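Local coordinates for hypothetical protein (Vibrio cholerae, PDB 1XPJ), which is of unknown function but probably acts as a haloacid dehalogenase-like hydrolase, perhaps in capsular polysaccharide biosynthesis, at residues Pro88-Gly91 with Phe95-Asp98; Arg49-Tyr54 with Gly59-His64; Asp9-Gln14 with Val102-Phe107. All coordinates share one frame; numbering follows the deposited sequence.

The three contacts gather loops around the C-terminal side of a small parallel sheet, where a HAD-type active site would be expected. Contact 3 holds Asp9 and Thr11 of a presumed DxDx(T/V) motif, and contact 2 reaches it through a salt bridge from Arg49 NH2 to Asp9 OD1 at 2.8 Å, though their centres lie about 22 Å apart. Contacts 1 and 2 have centres about 18 Å apart and meet where Trp89 packs on Met51 and Arg52, close to a bound tartaric acid, probably from the crystallisation liquor. Contact 1, nested in the loop closed by contact 3, carries the mercury site. Contacts 1 and 3 both lean on the second subunit, their centres about 15 Å apart.

Contact 1: residues Pro88-Gly91 with Phe95-Asp98; sequences PWCG and FYID
Cys90, in the irregular loop Pro88-Gly91, and Phe95, at the start of strand 95-97, bring their CA atoms to 5.8 Å, the nearest backbone approach of the two segments. The polar link comes from the next residue along, Tyr96, whose side chain reaches past Cys90 to the far end of the loop. Its hydroxyl donates a hydrogen bond to the carbonyl of Pro88, with Tyr96 OH and Pro88 O 2.6 Å apart. The donor lies nearly along the C=O axis (C=O...donor angle 165°), and the acceptor oxygen sits near the plane of the ring, at its edge. Cys90 points toward the strand from the middle of the loop. Its SG stands between the backbone N and the carbonyl carbon (chi1 57°), a setting that brings the sulfur 3.6 Å from Tyr96 CE2. The sulfur-aromatic contact is oblique: SG lies 4.6 Å from the ring centroid and 51° off the ring normal. Cys90 CB meanwhile comes to 3.7 Å from the backbone N of Phe95. The same sulfur is a ligand of a mercury ion, whose coordination Gly91 O joins, so the sulfur has an aromatic neighbour and a metal together. Trp89 starts away from the strand, and its indole lies over its own loop, with Gly91 N over the ring centre, 3.3 Å above the plane. Lys87 adds a cation-pi contact to Tyr96. The loop follows strand 82-85 and leads into strand 95-97, which pairs in parallel with a strand of the second subunit; there Phe95 packs on Leu4 and Tyr96 on Ile5 of that chain, so the contact lies beside the interface, across which the sheet runs on, while Trp89 rests on the loop before helix 58-64.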
loop_
_atom_site.group_PDB
_atom_site.type_symbol
_atom_site.label_atom_id
_atom_site.label_comp_id
_atom_site.label_asym_id
_atom_site.label_seq_id
_atom_site.Cartn_x
_atom_site.Cartn_y
_atom_site.Cartn_z
ATOM N N PRO A 88 7.923 2.977 5.410
ATOM C CA PRO A 88 9.304 2.661 5.018
ATOM C C PRO A 88 10.245 2.696 6.226
ATOM O O PRO A 88 10.213 3.669 6.984
ATOM C CB PRO A 88 9.660 3.798 4.046
ATOM C CG PRO A 88 8.363 4.300 3.550
ATOM C CD PRO A 88 7.378 4.116 4.648
ATOM N N TRP A 89 11.038 1.644 6.399
ATOM C CA TRP A 89 12.048 1.570 7.460
ATOM C C TRP A 89 13.353 2.200 6.977
ATOM O O TRP A 89 13.898 1.791 5.960
ATOM C CB TRP A 89 12.266 0.100 7.879
ATOM C CG TRP A 89 13.440 -0.175 8.805
ATOM C CD1 TRP A 89 14.415 -1.120 8.630
ATOM C CD2 TRP A 89 13.742 0.478 10.049
ATOM N NE1 TRP A 89 15.303 -1.092 9.679
ATOM C CE2 TRP A 89 14.915 -0.121 10.564
ATOM C CE3 TRP A 89 13.141 1.509 10.783
ATOM C CZ2 TRP A 89 15.499 0.282 11.773
ATOM C CZ3 TRP A 89 13.721 1.908 11.983
ATOM C CH2 TRP A 89 14.889 1.296 12.463
ATOM N N CYS A 90 13.834 3.197 7.718
ATOM C CA CYS A 90 15.084 3.892 7.392
ATOM C C CYS A 90 16.398 3.222 7.815
ATOM O O CYS A 90 17.457 3.727 7.467
ATOM C CB CYS A 90 15.081 5.328 7.917
ATOM S SG CYS A 90 14.815 5.489 9.689
ATOM N N GLY A 91 16.349 2.108 8.544
ATOM C CA GLY A 91 17.566 1.454 9.035
ATOM C C GLY A 91 18.070 2.122 10.299
ATOM O O GLY A 91 17.531 3.163 10.684
ATOM N N PHE A 95 17.119 8.407 8.429
ATOM C CA PHE A 95 16.166 9.376 8.986
ATOM C C PHE A 95 15.243 9.969 7.926
ATOM O O PHE A 95 15.438 9.776 6.711
ATOM C CB PHE A 95 16.862 10.489 9.808
ATOM C CG PHE A 95 17.960 11.261 9.062
ATOM C CD1 PHE A 95 17.668 12.441 8.386
ATOM C CD2 PHE A 95 19.270 10.826 9.082
ATOM C CE1 PHE A 95 18.677 13.159 7.707
ATOM C CE2 PHE A 95 20.282 11.525 8.426
ATOM C CZ PHE A 95 19.995 12.696 7.746
ATOM N N TYR A 96 14.230 10.684 8.399
ATOM C CA TYR A 96 13.247 11.281 7.527
ATOM C C TYR A 96 13.562 12.757 7.341
ATOM O O TYR A 96 14.039 13.397 8.279
ATOM C CB TYR A 96 11.856 11.054 8.095
ATOM C CG TYR A 96 11.554 9.584 8.273
ATOM C CD1 TYR A 96 10.797 8.887 7.325
ATOM C CD2 TYR A 96 12.043 8.872 9.390
ATOM C CE1 TYR A 96 10.524 7.517 7.475
ATOM C CE2 TYR A 96 11.780 7.501 9.549
ATOM C CZ TYR A 96 11.019 6.831 8.586
ATOM O OH TYR A 96 10.747 5.478 8.734
ATOM N N ILE A 97 13.358 13.265 6.122
ATOM C CA ILE A 97 13.469 14.703 5.834
ATOM C C ILE A 97 12.127 15.233 5.296
ATOM O O ILE A 97 11.582 14.692 4.317
ATOM C CB ILE A 97 14.604 15.016 4.815
ATOM C CG1 ILE A 97 15.941 14.411 5.277
ATOM C CG2 ILE A 97 14.722 16.535 4.588
ATOM C CD1 ILE A 97 16.961 14.284 4.175
ATOM N N ASP A 98 11.624 16.297 5.932
ATOM C CA ASP A 98 10.269 16.794 5.698
ATOM C C ASP A 98 10.135 18.231 6.211
ATOM O O ASP A 98 10.500 18.498 7.359
ATOM C CB ASP A 98 9.267 15.896 6.442
ATOM C CG ASP A 98 7.857 16.020 5.904
ATOM O OD1 ASP A 98 7.414 17.160 5.593
ATOM O OD2 ASP A 98 7.104 15.020 5.763
#

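Contact 2: residues Arg49-Tyr54 with Gly59-His64; sequences RNMRTY and GKINIH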
loop_
_atom_site.group_PDB
_atom_site.type_symbol
_atom_site.label_atom_id
_atom_site.label_comp_id
_atom_site.label_asym_id
_atom_site.label_seq_id
_atom_site.Cartn_x
_atom_site.Cartn_y
_atom_site.Cartn_z
ATOM N N ARG A 49 7.074 -0.407 12.425
ATOM C CA ARG A 49 7.304 -1.528 13.354
ATOM C C ARG A 49 7.172 -2.885 12.682
ATOM O O ARG A 49 6.192 -3.135 11.988
ATOM C CB ARG A 49 6.338 -1.473 14.545
ATOM C CG ARG A 49 6.625 -2.571 15.575
ATOM C CD ARG A 49 5.647 -2.617 16.734
ATOM N NE ARG A 49 5.805 -1.497 17.663
ATOM C CZ ARG A 49 5.031 -1.292 18.722
ATOM N NH1 ARG A 49 4.030 -2.128 18.994
ATOM N NH2 ARG A 49 5.247 -0.247 19.509
ATOM N N ASN A 50 8.165 -3.744 12.905
ATOM C CA ASN A 50 8.240 -5.082 12.322
ATOM C C ASN A 50 8.474 -5.180 10.796
ATOM O O ASN A 50 8.402 -6.278 10.219
ATOM C CB ASN A 50 7.072 -5.972 12.774
ATOM C CG ASN A 50 7.189 -6.406 14.228
ATOM O OD1 ASN A 50 8.252 -6.302 14.850
ATOM N ND2 ASN A 50 6.103 -6.920 14.767
ATOM N N MET A 51 8.764 -4.047 10.157
ATOM C CA MET A 51 9.183 -4.036 8.766
ATOM C C MET A 51 10.544 -4.724 8.611
ATOM O O MET A 51 10.788 -5.435 7.655
ATOM C CB MET A 51 9.250 -2.649 8.135
ATOM C CG MET A 51 7.872 -2.033 7.904
ATOM S SD MET A 51 7.508 -2.017 6.146
ATOM C CE MET A 51 6.413 -3.444 6.090
ATOM N N ARG A 52 11.430 -4.526 9.587
ATOM C CA ARG A 52 12.729 -5.200 9.567
ATOM C C ARG A 52 12.520 -6.709 9.736
ATOM O O ARG A 52 12.855 -7.483 8.837
ATOM C CB ARG A 52 13.671 -4.644 10.640
ATOM C CG ARG A 52 15.124 -4.933 10.362
ATOM C CD ARG A 52 15.818 -5.788 11.403
ATOM N NE ARG A 52 16.459 -4.980 12.437
ATOM C CZ ARG A 52 17.617 -5.293 13.022
ATOM N NH1 ARG A 52 18.276 -6.402 12.673
ATOM N NH2 ARG A 52 18.120 -4.492 13.959
ATOM N N THR A 53 11.929 -7.101 10.870
ATOM C CA THR A 53 11.604 -8.497 11.180
ATOM C C THR A 53 10.945 -9.284 10.050
ATOM O O THR A 53 11.347 -10.402 9.754
ATOM C CB THR A 53 10.723 -8.565 12.444
ATOM O OG1 THR A 53 11.515 -8.194 13.580
ATOM C CG2 THR A 53 10.292 -10.027 12.760
ATOM N N TYR A 54 9.919 -8.715 9.433
ATOM C CA TYR A 54 9.191 -9.458 8.403
ATOM C C TYR A 54 9.650 -9.133 6.985
ATOM O O TYR A 54 9.040 -9.580 6.021
ATOM C CB TYR A 54 7.666 -9.338 8.597
ATOM C CG TYR A 54 7.223 -9.946 9.913
ATOM C CD1 TYR A 54 7.499 -11.295 10.215
ATOM C CD2 TYR A 54 6.572 -9.178 10.877
ATOM C CE1 TYR A 54 7.109 -11.862 11.436
ATOM C CE2 TYR A 54 6.182 -9.733 12.101
ATOM C CZ TYR A 54 6.454 -11.072 12.374
ATOM O OH TYR A 54 6.076 -11.611 13.584
ATOM N N GLY A 59 1.587 -8.444 5.097
ATOM C CA GLY A 59 0.739 -9.599 5.334
ATOM C C GLY A 59 0.958 -10.227 6.702
ATOM O O GLY A 59 -0.008 -10.613 7.364
ATOM N N LYS A 60 2.225 -10.338 7.116
ATOM C CA LYS A 60 2.608 -10.814 8.449
ATOM C C LYS A 60 2.422 -9.727 9.511
ATOM O O LYS A 60 1.941 -10.005 10.607
ATOM C CB LYS A 60 4.061 -11.276 8.456
ATOM C CG LYS A 60 4.252 -12.761 8.156
ATOM C CD LYS A 60 5.467 -13.002 7.276
ATOM C CE LYS A 60 6.061 -14.409 7.486
ATOM N NZ LYS A 60 5.102 -15.514 7.180
ATOM N N ILE A 61 2.806 -8.493 9.193
ATOM C CA ILE A 61 2.640 -7.358 10.106
ATOM C C ILE A 61 1.178 -7.202 10.544
ATOM O O ILE A 61 0.909 -6.988 11.728
ATOM C CB ILE A 61 3.214 -6.052 9.472
ATOM C CG1 ILE A 61 4.739 -6.167 9.335
ATOM C CG2 ILE A 61 2.865 -4.821 10.298
ATOM C CD1 ILE A 61 5.368 -5.040 8.534
ATOM N N ASN A 62 0.244 -7.355 9.599
ATOM C CA ASN A 62 -1.195 -7.352 9.902
ATOM C C ASN A 62 -1.609 -8.398 10.952
ATOM O O ASN A 62 -2.564 -8.183 11.709
ATOM C CB ASN A 62 -2.027 -7.548 8.618
ATOM C CG ASN A 62 -2.084 -6.291 7.739
ATOM O OD1 ASN A 62 -1.725 -5.196 8.165
ATOM N ND2 ASN A 62 -2.541 -6.461 6.496
ATOM N N ILE A 63 -0.875 -9.515 11.008
ATOM C CA ILE A 63 -1.219 -10.624 11.908
ATOM C C ILE A 63 -0.561 -10.463 13.259
ATOM O O ILE A 63 -1.210 -10.593 14.296
ATOM C CB ILE A 63 -0.805 -12.018 11.329
ATOM C CG1 ILE A 63 -1.528 -12.343 10.022
ATOM C CG2 ILE A 63 -1.072 -13.142 12.352
ATOM C CD1 ILE A 63 -0.955 -13.580 9.328
ATOM N N HIS A 64 0.740 -10.205 13.243
ATOM C CA HIS A 64 1.530 -10.305 14.463
ATOM C C HIS A 64 1.749 -8.975 15.160
ATOM O O HIS A 64 1.928 -8.939 16.373
ATOM C CB HIS A 64 2.876 -10.947 14.145
ATOM C CG HIS A 64 2.770 -12.378 13.710
ATOM N ND1 HIS A 64 3.194 -12.815 12.471
ATOM C CD2 HIS A 64 2.272 -13.467 14.343
ATOM C CE1 HIS A 64 2.976 -14.115 12.368
ATOM N NE2 HIS A 64 2.412 -14.534 13.488
#
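Tyr54 lays its ring across the side chains of Lys60, Ile61 and His64, which line one side of helix 58-64. With CG anti to its carbonyl carbon (chi1 -63°), the ring points at the helix and takes Lys60 CB over one face, a CH-pi contact 4.0 Å from the centroid. Thr53 CG2 covers the opposite face, so the ring is sandwiched between a methylene and a methyl group. Beyond CB the lysine chain crosses the tyrosine at about a right angle, bends at chi2 and chi4 and carries its ammonium end away from the contact. At the far end of the phenol, the Tyr54 and His64 rings are tilted by only 26° but slid apart, centroids 5.5 Å from each other, so they hardly overlap; Tyr54 OH lies 3.3 Å from His64 CB. Ile61 approaches obliquely, on the same side of the ring as Lys60. Its CG1 branch, anti to the carbonyl carbon (chi1 -67°), touches Tyr54 CD2 at 3.8 Å, and the extended end puts CD1 3.7 Å from the carbonyl O of Asn50 and 4.0 Å from Met51 CG. Asn50 sends its ND2 to Thr65 OG1, just beyond the helix, while its O accepts a hydrogen bond from Tyr54 N, closing the backbone turn before the tyrosine. Ile61 also packs on Val85 of strand 82-85. The loop leaving strand 42-47 is thus folded onto the following helix, an arrangement consistent with the alpha/beta core of HAD-like hydrolases, in which loops at the C-terminal strand ends build the active site.

Contact 3: residues Asp9-Gln14 with Val102-Phe107; sequences DGTLTQ and VRPSEF
Gly10 opens the meeting with Pro104, its carbonyl O resting 4.0 Å from Pro104 CG while also accepting a hydrogen bond from Arg26. Its backbone takes a positive phi of 94°, an angle glycine adopts readily. Thr11 makes most of the contact: OG1 lies 3.4 Å from Pro104 CG, and CG2 lies 3.8 Å from that same carbon. With OG1 beside the backbone N (chi1 -73°), CG2 stands anti to it, which sets both branches against the proline ring, and the two side chains cross at about a right angle. Asp9 and Thr11, with Asp7, match the DxDx(T/V) pattern of HAD-type hydrolases, here in the loop after strand 3-6, so Pro104 probably packs on the active-site loop. Thr11 OG1 also has a weak hydrogen bond from Asp99 N of the second subunit. Leu12 turns to Val29 and Leu33 of helix 27-38. Thr13 reaches back along the loop, its OG1 accepting from Gly10 N at 3.2 Å (161° at the hydrogen). On the other segment, Arg103, just before Pro104, is at the N-cap position of helix 104-109, and its N donates to Glu106 OE1 at 3.0 Å, on the anti lone pair.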
loop_
_atom_site.group_PDB
_atom_site.type_symbol
_atom_site.label_atom_id
_atom_site.label_comp_id
_atom_site.label_asym_id
_atom_site.label_seq_id
_atom_site.Cartn_x
_atom_site.Cartn_y
_atom_site.Cartn_z
ATOM N N ASP A 9 7.148 4.117 17.782
ATOM C CA ASP A 9 8.326 3.799 18.578
ATOM C C ASP A 9 9.291 4.981 18.678
ATOM O O ASP A 9 9.823 5.447 17.669
ATOM C CB ASP A 9 9.058 2.574 17.997
ATOM C CG ASP A 9 8.193 1.313 17.988
ATOM O OD1 ASP A 9 7.739 0.884 19.060
ATOM O OD2 ASP A 9 7.910 0.678 16.956
ATOM N N GLY A 10 9.525 5.455 19.895
ATOM C CA GLY A 10 10.403 6.589 20.115
ATOM C C GLY A 10 9.664 7.915 20.185
ATOM O O GLY A 10 10.221 8.905 20.656
ATOM N N THR A 11 8.418 7.933 19.711
ATOM C CA THR A 11 7.603 9.145 19.730
ATOM C C THR A 11 6.545 9.008 20.797
ATOM O O THR A 11 6.427 9.868 21.666
ATOM C CB THR A 11 6.929 9.368 18.352
ATOM O OG1 THR A 11 7.919 9.799 17.422
ATOM C CG2 THR A 11 5.943 10.547 18.382
ATOM N N LEU A 12 5.773 7.925 20.730
ATOM C CA LEU A 12 4.796 7.629 21.768
ATOM C C LEU A 12 5.381 6.703 22.848
ATOM O O LEU A 12 4.795 6.566 23.921
ATOM C CB LEU A 12 3.532 7.034 21.149
ATOM C CG LEU A 12 2.395 7.975 20.738
ATOM C CD1 LEU A 12 2.851 9.411 20.546
ATOM C CD2 LEU A 12 1.687 7.471 19.486
ATOM N N THR A 13 6.540 6.094 22.560
ATOM C CA THR A 13 7.202 5.164 23.481
ATOM C C THR A 13 8.625 5.616 23.835
ATOM O O THR A 13 9.271 6.333 23.060
ATOM C CB THR A 13 7.219 3.679 22.940
ATOM O OG1 THR A 13 8.362 3.469 22.100
ATOM C CG2 THR A 13 6.023 3.361 22.022
ATOM N N GLN A 14 9.099 5.182 25.003
ATOM C CA GLN A 14 10.450 5.476 25.456
ATOM C C GLN A 14 11.459 4.491 24.885
ATOM O O GLN A 14 12.663 4.583 25.169
ATOM C CB GLN A 14 10.511 5.443 26.986
ATOM C CG GLN A 14 9.687 6.533 27.651
ATOM C CD GLN A 14 9.775 6.523 29.162
ATOM O OE1 GLN A 14 10.725 5.998 29.739
ATOM N NE2 GLN A 14 8.781 7.111 29.809
ATOM N N VAL A 102 8.101 17.669 12.906
ATOM C CA VAL A 102 8.632 18.018 14.209
ATOM C C VAL A 102 9.024 16.782 15.002
ATOM O O VAL A 102 8.412 15.722 14.881
ATOM C CB VAL A 102 7.662 18.916 15.062
ATOM C CG1 VAL A 102 7.221 20.162 14.268
ATOM C CG2 VAL A 102 6.472 18.121 15.604
ATOM N N ARG A 103 10.069 16.934 15.812
ATOM C CA ARG A 103 10.476 15.880 16.725
ATOM C C ARG A 103 9.574 15.875 17.971
ATOM O O ARG A 103 9.035 16.920 18.333
ATOM C CB ARG A 103 11.957 16.034 17.069
ATOM C CG ARG A 103 12.867 15.968 15.826
ATOM C CD ARG A 103 14.380 16.108 16.121
ATOM N NE ARG A 103 14.792 17.493 16.344
ATOM C CZ ARG A 103 14.913 18.414 15.392
ATOM N NH1 ARG A 103 14.659 18.111 14.124
ATOM N NH2 ARG A 103 15.294 19.650 15.707
ATOM N N PRO A 104 9.404 14.719 18.629
ATOM C CA PRO A 104 8.460 14.618 19.750
ATOM C C PRO A 104 8.792 15.570 20.899
ATOM O O PRO A 104 7.855 15.981 21.586
ATOM C CB PRO A 104 8.545 13.140 20.178
ATOM C CG PRO A 104 9.223 12.437 19.063
ATOM C CD PRO A 104 10.093 13.440 18.381
ATOM N N SER A 105 10.059 15.942 21.082
ATOM C CA SER A 105 10.411 16.926 22.115
ATOM C C SER A 105 9.967 18.331 21.731
ATOM O O SER A 105 9.562 19.092 22.591
ATOM C CB SER A 105 11.917 16.926 22.443
ATOM O OG SER A 105 12.676 17.355 21.315
ATOM N N GLU A 106 10.039 18.676 20.453
ATOM C CA GLU A 106 9.505 19.963 20.004
ATOM C C GLU A 106 7.977 20.013 20.144
ATOM O O GLU A 106 7.431 21.022 20.572
ATOM C CB GLU A 106 9.899 20.255 18.555
ATOM C CG GLU A 106 11.401 20.322 18.317
ATOM C CD GLU A 106 11.759 20.473 16.850
ATOM O OE1 GLU A 106 11.339 19.611 16.036
ATOM O OE2 GLU A 106 12.466 21.456 16.518
ATOM N N PHE A 107 7.302 18.923 19.784
ATOM C CA PHE A 107 5.846 18.823 19.831
ATOM C C PHE A 107 5.301 18.967 21.249
ATOM O O PHE A 107 4.213 19.508 21.456
ATOM C CB PHE A 107 5.408 17.467 19.252
ATOM C CG PHE A 107 3.921 17.173 19.383
ATOM C CD1 PHE A 107 2.974 17.927 18.687
ATOM C CD2 PHE A 107 3.475 16.113 20.182
ATOM C CE1 PHE A 107 1.589 17.637 18.787
ATOM C CE2 PHE A 107 2.095 15.811 20.281
ATOM C CZ PHE A 107 1.153 16.577 19.587
#